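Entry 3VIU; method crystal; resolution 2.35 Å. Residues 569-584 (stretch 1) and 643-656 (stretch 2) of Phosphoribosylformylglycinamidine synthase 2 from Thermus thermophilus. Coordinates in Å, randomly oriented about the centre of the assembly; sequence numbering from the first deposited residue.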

# COMPACT_ATOMS: atom_id res chain seq x y z
N GLU A 569 -8.30 -22.55 16.09
CA GLU A 569 -8.42 -23.98 15.81
C GLU A 569 -7.68 -24.48 14.57
O GLU A 569 -7.36 -23.71 13.66
CB GLU A 569 -9.89 -24.38 15.78
CG GLU A 569 -10.42 -24.64 17.19
CD GLU A 569 -11.92 -24.55 17.32
OE1 GLU A 569 -12.42 -24.74 18.45
OE2 GLU A 569 -12.61 -24.29 16.30
N GLU A 570 -7.41 -25.78 14.57
CA GLU A 570 -6.66 -26.43 13.49
C GLU A 570 -7.38 -26.51 12.16
O GLU A 570 -6.74 -26.51 11.12
CB GLU A 570 -6.27 -27.85 13.91
CG GLU A 570 -5.73 -27.97 15.32
CD GLU A 570 -5.29 -29.38 15.67
OE1 GLU A 570 -5.95 -30.34 15.21
OE2 GLU A 570 -4.29 -29.52 16.40
N ARG A 571 -8.70 -26.60 12.21
CA ARG A 571 -9.50 -26.70 10.99
C ARG A 571 -9.62 -25.40 10.21
O ARG A 571 -10.05 -24.38 10.75
CB ARG A 571 -10.91 -27.19 11.31
CG ARG A 571 -11.15 -28.64 10.99
CD ARG A 571 -12.63 -28.92 10.86
NE ARG A 571 -12.92 -30.33 10.58
CZ ARG A 571 -12.46 -31.00 9.52
NH1 ARG A 571 -11.68 -30.39 8.64
NH2 ARG A 571 -12.78 -32.27 9.35
N GLY A 572 -9.25 -25.46 8.94
CA GLY A 572 -9.38 -24.32 8.06
C GLY A 572 -10.39 -24.71 7.00
O GLY A 572 -10.87 -25.84 7.00
N GLU A 573 -10.75 -23.79 6.11
CA GLU A 573 -11.71 -24.12 5.05
C GLU A 573 -10.96 -24.20 3.72
O GLU A 573 -9.85 -23.67 3.58
CB GLU A 573 -12.81 -23.05 4.99
CG GLU A 573 -13.37 -22.65 6.36
CD GLU A 573 -14.49 -21.61 6.28
OE1 GLU A 573 -14.71 -20.90 7.28
OE2 GLU A 573 -15.16 -21.51 5.22
N LEU A 574 -11.56 -24.85 2.73
CA LEU A 574 -10.92 -25.02 1.44
C LEU A 574 -11.34 -24.04 0.35
O LEU A 574 -10.65 -23.91 -0.66
CB LEU A 574 -11.15 -26.45 0.93
CG LEU A 574 -10.76 -27.54 1.93
CD1 LEU A 574 -11.27 -28.89 1.46
CD2 LEU A 574 -9.25 -27.55 2.09
N GLY A 575 -12.46 -23.35 0.56
CA GLY A 575 -12.95 -22.40 -0.43
C GLY A 575 -11.97 -21.29 -0.77
O GLY A 575 -11.47 -20.61 0.11
N ALA A 576 -11.69 -21.12 -2.06
CA ALA A 576 -10.78 -20.08 -2.53
C ALA A 576 -9.39 -20.23 -1.93
O ALA A 576 -8.64 -19.27 -1.86
CB ALA A 576 -11.35 -18.70 -2.19
N SER A 577 -9.04 -21.44 -1.50
CA SER A 577 -7.74 -21.64 -0.88
C SER A 577 -6.64 -21.99 -1.86
O SER A 577 -6.89 -22.25 -3.04
CB SER A 577 -7.82 -22.75 0.16
OG SER A 577 -7.96 -24.01 -0.48
N GLU A 578 -5.42 -21.99 -1.34
CA GLU A 578 -4.24 -22.34 -2.11
C GLU A 578 -4.29 -23.83 -2.45
O GLU A 578 -4.12 -24.22 -3.59
CB GLU A 578 -2.96 -22.06 -1.31
CG GLU A 578 -2.51 -20.62 -1.29
CD GLU A 578 -2.26 -20.06 -2.68
OE1 GLU A 578 -1.84 -20.84 -3.58
OE2 GLU A 578 -2.47 -18.84 -2.87
N VAL A 579 -4.53 -24.65 -1.43
CA VAL A 579 -4.55 -26.09 -1.65
C VAL A 579 -5.63 -26.48 -2.65
O VAL A 579 -5.45 -27.45 -3.39
CB VAL A 579 -4.77 -26.86 -0.32
CG1 VAL A 579 -6.24 -26.81 0.10
CG2 VAL A 579 -4.29 -28.31 -0.48
N LEU A 580 -6.74 -25.75 -2.68
CA LEU A 580 -7.80 -26.07 -3.63
C LEU A 580 -7.29 -25.83 -5.04
O LEU A 580 -7.44 -26.68 -5.93
CB LEU A 580 -9.04 -25.19 -3.39
CG LEU A 580 -10.13 -25.30 -4.47
CD1 LEU A 580 -10.66 -26.73 -4.55
CD2 LEU A 580 -11.26 -24.35 -4.16
N TYR A 581 -6.66 -24.68 -5.24
CA TYR A 581 -6.12 -24.31 -6.54
C TYR A 581 -5.06 -25.30 -7.01
O TYR A 581 -5.00 -25.63 -8.19
CB TYR A 581 -5.50 -22.92 -6.50
CG TYR A 581 -4.84 -22.53 -7.79
CD1 TYR A 581 -5.59 -22.18 -8.91
CD2 TYR A 581 -3.45 -22.51 -7.91
CE1 TYR A 581 -4.99 -21.82 -10.10
CE2 TYR A 581 -2.83 -22.16 -9.10
CZ TYR A 581 -3.61 -21.82 -10.20
OH TYR A 581 -3.00 -21.46 -11.38
N LEU A 582 -4.23 -25.76 -6.08
CA LEU A 582 -3.17 -26.71 -6.40
C LEU A 582 -3.73 -28.06 -6.83
O LEU A 582 -3.19 -28.69 -7.74
CB LEU A 582 -2.25 -26.91 -5.20
CG LEU A 582 -1.19 -28.00 -5.38
CD1 LEU A 582 -0.04 -27.43 -6.18
CD2 LEU A 582 -0.69 -28.49 -4.03
N LEU A 583 -4.81 -28.49 -6.20
CA LEU A 583 -5.41 -29.79 -6.51
C LEU A 583 -6.47 -29.82 -7.62
O LEU A 583 -6.69 -30.87 -8.23
CB LEU A 583 -5.99 -30.41 -5.23
CG LEU A 583 -4.96 -30.65 -4.11
CD1 LEU A 583 -5.68 -31.14 -2.86
CD2 LEU A 583 -3.92 -31.67 -4.57
N THR A 584 -7.12 -28.69 -7.89
CA THR A 584 -8.14 -28.67 -8.94
C THR A 584 -7.78 -27.72 -10.06
O THR A 584 -8.39 -27.74 -11.13
CB THR A 584 -9.50 -28.21 -8.38
OG1 THR A 584 -9.43 -26.83 -8.01
CG2 THR A 584 -9.89 -29.06 -7.18
N VAL A 643 5.17 -31.78 16.47
CA VAL A 643 3.83 -31.51 16.98
C VAL A 643 2.82 -32.59 16.65
O VAL A 643 3.11 -33.54 15.95
CB VAL A 643 3.30 -30.18 16.40
CG1 VAL A 643 4.26 -29.04 16.69
CG2 VAL A 643 3.11 -30.33 14.90
N GLU A 644 1.61 -32.41 17.18
CA GLU A 644 0.52 -33.32 16.91
C GLU A 644 -0.70 -32.55 16.43
O GLU A 644 -1.13 -31.59 17.06
CB GLU A 644 0.12 -34.10 18.16
CG GLU A 644 -1.19 -34.86 17.94
CD GLU A 644 -1.92 -35.19 19.22
OE1 GLU A 644 -2.17 -34.25 20.01
OE2 GLU A 644 -2.25 -36.38 19.43
N VAL A 645 -1.28 -32.98 15.32
CA VAL A 645 -2.48 -32.34 14.82
C VAL A 645 -3.56 -33.40 14.96
O VAL A 645 -3.45 -34.48 14.38
CB VAL A 645 -2.32 -31.90 13.34
CG1 VAL A 645 -2.09 -33.10 12.46
CG2 VAL A 645 -3.55 -31.15 12.90
N ARG A 646 -4.58 -33.10 15.75
CA ARG A 646 -5.66 -34.05 16.02
C ARG A 646 -6.61 -34.37 14.89
O ARG A 646 -7.30 -35.40 14.92
CB ARG A 646 -6.45 -33.59 17.23
CG ARG A 646 -5.65 -33.73 18.49
CD ARG A 646 -6.45 -33.38 19.70
NE ARG A 646 -5.62 -33.52 20.89
CZ ARG A 646 -5.94 -33.04 22.09
NH1 ARG A 646 -7.09 -32.38 22.26
NH2 ARG A 646 -5.11 -33.21 23.10
N GLU A 647 -6.67 -33.52 13.88
CA GLU A 647 -7.56 -33.78 12.77
C GLU A 647 -6.74 -34.01 11.53
O GLU A 647 -5.82 -33.25 11.23
CB GLU A 647 -8.49 -32.61 12.55
CG GLU A 647 -9.33 -32.26 13.75
CD GLU A 647 -10.02 -30.93 13.58
OE1 GLU A 647 -9.32 -29.90 13.60
OE2 GLU A 647 -11.26 -30.92 13.42
N GLU A 648 -7.05 -35.07 10.80
CA GLU A 648 -6.35 -35.33 9.56
C GLU A 648 -7.28 -34.79 8.49
O GLU A 648 -8.41 -34.39 8.79
CB GLU A 648 -6.11 -36.83 9.37
CG GLU A 648 -4.63 -37.19 9.25
CD GLU A 648 -4.07 -36.95 7.86
OE1 GLU A 648 -4.34 -35.86 7.29
OE2 GLU A 648 -3.35 -37.83 7.33
N GLY A 649 -6.82 -34.77 7.25
CA GLY A 649 -7.63 -34.25 6.18
C GLY A 649 -7.05 -32.92 5.76
O GLY A 649 -6.45 -32.20 6.56
N LEU A 650 -7.24 -32.58 4.50
CA LEU A 650 -6.72 -31.34 3.95
C LEU A 650 -7.17 -30.12 4.74
O LEU A 650 -6.39 -29.21 4.98
CB LEU A 650 -7.12 -31.21 2.48
CG LEU A 650 -6.71 -32.38 1.59
CD1 LEU A 650 -7.18 -32.13 0.17
CD2 LEU A 650 -5.21 -32.56 1.63
N GLU A 651 -8.43 -30.09 5.14
CA GLU A 651 -8.95 -28.95 5.88
C GLU A 651 -8.10 -28.60 7.10
O GLU A 651 -7.87 -27.43 7.39
CB GLU A 651 -10.39 -29.20 6.31
CG GLU A 651 -11.38 -29.32 5.17
CD GLU A 651 -12.78 -29.60 5.66
OE1 GLU A 651 -12.95 -30.57 6.43
OE2 GLU A 651 -13.72 -28.85 5.29
N ALA A 652 -7.62 -29.60 7.82
CA ALA A 652 -6.83 -29.33 9.01
C ALA A 652 -5.37 -29.02 8.72
O ALA A 652 -4.78 -28.17 9.36
CB ALA A 652 -6.92 -30.50 9.97
N LEU A 653 -4.79 -29.69 7.74
CA LEU A 653 -3.39 -29.46 7.45
C LEU A 653 -3.11 -28.27 6.53
O LEU A 653 -2.09 -27.58 6.69
CB LEU A 653 -2.77 -30.74 6.87
CG LEU A 653 -2.98 -32.01 7.72
CD1 LEU A 653 -2.46 -33.23 6.98
CD2 LEU A 653 -2.28 -31.87 9.06
N PHE A 654 -4.03 -28.00 5.61
CA PHE A 654 -3.84 -26.92 4.64
C PHE A 654 -4.99 -25.94 4.48
O PHE A 654 -4.85 -24.95 3.78
CB PHE A 654 -3.54 -27.53 3.28
CG PHE A 654 -2.52 -28.61 3.32
CD1 PHE A 654 -1.17 -28.30 3.45
CD2 PHE A 654 -2.89 -29.94 3.23
CE1 PHE A 654 -0.21 -29.30 3.49
CE2 PHE A 654 -1.94 -30.96 3.27
CZ PHE A 654 -0.59 -30.63 3.39
N GLY A 655 -6.12 -26.24 5.11
CA GLY A 655 -7.28 -25.36 5.02
C GLY A 655 -6.95 -23.99 5.58
O GLY A 655 -6.09 -23.86 6.45
N GLU A 656 -7.64 -22.96 5.09
CA GLU A 656 -7.36 -21.62 5.58
C GLU A 656 -8.47 -21.06 6.48
O GLU A 656 -9.64 -21.37 6.31
CB GLU A 656 -7.11 -20.69 4.38
CG GLU A 656 -6.26 -21.37 3.31
CD GLU A 656 -5.92 -20.47 2.13
OE1 GLU A 656 -6.70 -19.55 1.82
OE2 GLU A 656 -4.86 -20.72 1.51
O HOH W 1 -6.21 -18.29 -0.65
O HOH W 2 -4.38 -23.80 1.34

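The two stretches bury 924 Å² between them, and their CA traces come closest where Gly 572 CA and Gly 655 CA lie 3.8 Å apart. Neither has room for more than hydrogen. A CB on Gly 572 would clash with Gly 655 C, and a CB on Gly 655 would clash with Gly 572 C. With no side chains between them here, the backbones also bond directly. Glu 573 and Glu 656 form a single antiparallel bridge, Glu 573 N to Glu 656 O at 2.7 Å and Glu 656 N to Glu 573 O at 2.8 Å, while Gly 572 N donates to Glu 651 O at 2.9 Å.

Glu 656 then reaches across to the start of the helix at 578, where its OE2 accepts from Glu 578 N at 3.2 Å; its chain is long enough to pass Ser 577, whose CB sits 3.6 Å from Glu 656 CD. Water 2 bridges the stretches here, accepting from Val 579 N and donating to Phe 654 O and Glu 656 OE2. Ser 577 itself caps the helix, its OG accepting from Leu 580 N at 3.1 Å.

Leu 574 and Leu 583 both pack against Leu 650 of the short helix 650-653. Leu 583 CD1 meets Leu 650 CD1 at 3.5 Å, Leu 574 CD2 approaches Leu 650 CB at 4.3 Å, and Leu 574 CD1 rests 3.7 Å from Glu 651 CG, using the aliphatic part of that acid. In a separate contact, Val 579 CB abuts Phe 654 CB at 3.9 Å.

At the more exposed margin, Arg 571 extends between two acids: NH1 makes a salt bridge with Glu 651 OE1 at 2.6 Å, whereas NE lies 3.3 Å from Glu 647 OE2, which is out of the guanidinium plane and attracted by charge alone. Buried Glu 570 points toward stretch 2, its OE1 taking a weak hydrogen bond from Arg 646 N at 3.1 Å.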